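Local atomic coordinates of fructooligosaccharide ABC transporter substrate-binding protein FusA (Streptococcus pneumoniae, PDB entry 5G5Y), a protein that binds short- and long-chain fructooligosaccharides, preferring tetrasaccharides and larger, and delivers them to the FusBC-MsmK ABC transporter for import. Residues P120-L125 against P383-D388. Numbering follows the deposited sequence.
Sequences PWIEEL and PLAILD. With ZN (zinc ion), chain J.
The indole of Trp121 meets Leu384 obliquely, its CD1 lying 3.6 Å from Leu384 CD1, while one ring face carries Glu123 CB, offset toward the rim. The two side chains run side by side in the same direction, Trp121 CG being anti to its backbone N (chi1 168°), and Trp121 NE1 is hydrogen-bonded to Asn339 of helix 332-340. Leu387 CD2 covers one face of the other flat group, the Glu124 carboxylate, 3.8 Å from Glu124 CD. Its OE1 accepts a nearly straight bond (171°) from Asp388 N on the anti side and also binds the zinc ion at 2.1 Å, with water 1, Lys102 and Asp127 completing the metal site; OE2 is held by Tyr105 OH.

Strands 121-123 and 384-386 are parallel, their axes 4.6 Å apart and their N-to-C directions 12° apart. The backbone ladder runs Leu384 N to Pro120 O, Ile122 N to Leu384 O, Ile386 N to Ile122 O (2.8 Å) and Glu124 N to Ile386 O. Trp121, Glu123, Leu384 and Ile386 share one face; on the other, Ile122 CB packs 3.9 Å from Ala385 CB. Strand 305-306 completes this mixed sheet antiparallel to 121-123.

Glu123 binds substrate, and Trp121 and Ile386 adjoin the substrate-binding Lys309 and Trp340, so this face borders the sugar site. Beyond the ladder, metal and Asp388 amide both draw on Glu124 OE1, which would favour a charged carboxylate.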
loop_
_atom_site.group_PDB
_atom_site.type_symbol
_atom_site.label_atom_id
_atom_site.label_comp_id
_atom_site.label_asym_id
_atom_site.label_seq_id
_atom_site.Cartn_x
_atom_site.Cartn_y
_atom_site.Cartn_z
ATOM N N PRO A 120 -7.170 -9.552 11.078
ATOM C CA PRO A 120 -6.591 -8.779 10.021
ATOM C C PRO A 120 -7.059 -9.172 8.623
ATOM O O PRO A 120 -7.640 -10.267 8.391
ATOM C CB PRO A 120 -5.096 -9.080 10.151
ATOM C CG PRO A 120 -5.083 -10.475 10.618
ATOM C CD PRO A 120 -6.198 -10.533 11.614
ATOM N N TRP A 121 -6.847 -8.233 7.725
ATOM C CA TRP A 121 -6.763 -8.499 6.275
ATOM C C TRP A 121 -5.287 -8.678 5.923
ATOM O O TRP A 121 -4.464 -7.798 6.216
ATOM C CB TRP A 121 -7.373 -7.336 5.489
ATOM C CG TRP A 121 -7.132 -7.311 4.003
ATOM C CD1 TRP A 121 -7.858 -7.968 3.044
ATOM C CD2 TRP A 121 -6.160 -6.512 3.299
ATOM N NE1 TRP A 121 -7.381 -7.634 1.786
ATOM C CE2 TRP A 121 -6.358 -6.731 1.919
ATOM C CE3 TRP A 121 -5.174 -5.599 3.705
ATOM C CZ2 TRP A 121 -5.580 -6.109 0.951
ATOM C CZ3 TRP A 121 -4.396 -4.985 2.742
ATOM C CH2 TRP A 121 -4.582 -5.262 1.385
ATOM N N ILE A 122 -4.975 -9.797 5.268
ATOM C CA ILE A 122 -3.650 -10.101 4.772
ATOM C C ILE A 122 -3.764 -10.410 3.277
ATOM O O ILE A 122 -4.510 -11.323 2.875
ATOM C CB ILE A 122 -3.027 -11.318 5.499
ATOM C CG1 ILE A 122 -2.829 -11.047 7.013
ATOM C CG2 ILE A 122 -1.693 -11.671 4.868
ATOM C CD1 ILE A 122 -2.671 -12.299 7.870
ATOM N N GLU A 123 -3.019 -9.668 2.466
ATOM C CA GLU A 123 -2.944 -9.915 1.019
ATOM C C GLU A 123 -1.501 -9.864 0.575
ATOM O O GLU A 123 -0.939 -8.766 0.346
ATOM C CB GLU A 123 -3.768 -8.896 0.238
ATOM C CG GLU A 123 -3.887 -9.131 -1.260
ATOM C CD GLU A 123 -4.488 -7.929 -1.998
ATOM O OE1 GLU A 123 -3.742 -6.954 -2.266
ATOM O OE2 GLU A 123 -5.710 -7.918 -2.293
ATOM N N GLU A 124 -0.886 -11.033 0.413
ATOM C CA GLU A 124 0.486 -11.099 -0.099
ATOM C C GLU A 124 0.457 -11.191 -1.624
ATOM O O GLU A 124 -0.202 -12.075 -2.183
ATOM C CB GLU A 124 1.204 -12.303 0.488
ATOM C CG GLU A 124 1.314 -12.201 2.007
ATOM C CD GLU A 124 2.189 -13.309 2.578
ATOM O OE1 GLU A 124 2.442 -14.279 1.823
ATOM O OE2 GLU A 124 2.601 -13.199 3.762
ATOM N N LEU A 125 1.048 -10.190 -2.290
ATOM C CA LEU A 125 1.305 -10.253 -3.757
ATOM C C LEU A 125 2.804 -10.122 -3.891
ATOM O O LEU A 125 3.372 -9.009 -3.934
ATOM C CB LEU A 125 0.564 -9.152 -4.497
ATOM C CG LEU A 125 -0.928 -9.373 -4.672
ATOM C CD1 LEU A 125 -1.613 -8.062 -4.997
ATOM C CD2 LEU A 125 -1.184 -10.428 -5.739
ATOM N N PRO A 383 -12.272 -9.901 7.397
ATOM C CA PRO A 383 -11.016 -10.554 7.772
ATOM C C PRO A 383 -10.724 -11.733 6.837
ATOM O O PRO A 383 -11.623 -12.549 6.532
ATOM C CB PRO A 383 -11.296 -11.014 9.200
ATOM C CG PRO A 383 -12.753 -11.351 9.180
ATOM C CD PRO A 383 -13.392 -10.342 8.253
ATOM N N LEU A 384 -9.481 -11.838 6.380
ATOM C CA LEU A 384 -9.092 -12.842 5.420
ATOM C C LEU A 384 -7.583 -12.850 5.238
ATOM O O LEU A 384 -6.860 -11.892 5.643
ATOM C CB LEU A 384 -9.800 -12.589 4.049
ATOM C CG LEU A 384 -9.426 -11.311 3.265
ATOM C CD1 LEU A 384 -8.195 -11.510 2.401
ATOM C CD2 LEU A 384 -10.618 -10.817 2.402
ATOM N N ALA A 385 -7.102 -13.923 4.623
ATOM C CA ALA A 385 -5.699 -14.041 4.294
ATOM C C ALA A 385 -5.444 -14.744 2.989
ATOM O O ALA A 385 -5.938 -15.850 2.770
ATOM C CB ALA A 385 -4.927 -14.750 5.378
ATOM N N ILE A 386 -4.646 -14.075 2.157
ATOM C CA ILE A 386 -4.096 -14.641 0.917
ATOM C C ILE A 386 -2.578 -14.584 1.024
ATOM O O ILE A 386 -1.972 -13.494 1.094
ATOM C CB ILE A 386 -4.571 -13.892 -0.322
ATOM C CG1 ILE A 386 -6.109 -13.844 -0.341
ATOM C CG2 ILE A 386 -4.078 -14.564 -1.601
ATOM C CD1 ILE A 386 -6.686 -12.902 -1.372
ATOM N N LEU A 387 -1.979 -15.763 1.052
ATOM C CA LEU A 387 -0.530 -15.908 1.174
ATOM C C LEU A 387 0.028 -16.129 -0.219
ATOM O O LEU A 387 -0.661 -16.644 -1.113
ATOM C CB LEU A 387 -0.158 -17.058 2.099
ATOM C CG LEU A 387 -0.733 -16.962 3.510
ATOM C CD1 LEU A 387 -0.193 -18.061 4.389
ATOM C CD2 LEU A 387 -0.469 -15.601 4.131
ATOM N N ASP A 388 1.275 -15.709 -0.390
ATOM C CA ASP A 388 1.952 -15.845 -1.653
ATOM C C ASP A 388 2.057 -17.308 -2.114
ATOM O O ASP A 388 2.015 -17.562 -3.306
ATOM C CB ASP A 388 3.304 -15.170 -1.592
ATOM C CG ASP A 388 3.908 -14.956 -2.971
ATOM O OD1 ASP A 388 3.312 -14.227 -3.789
ATOM O OD2 ASP A 388 5.000 -15.517 -3.215
HETATM ZN ZN ZN J . 4.224 -15.412 2.130
HETATM O O HOH W 1 3.542 -17.562 1.569
#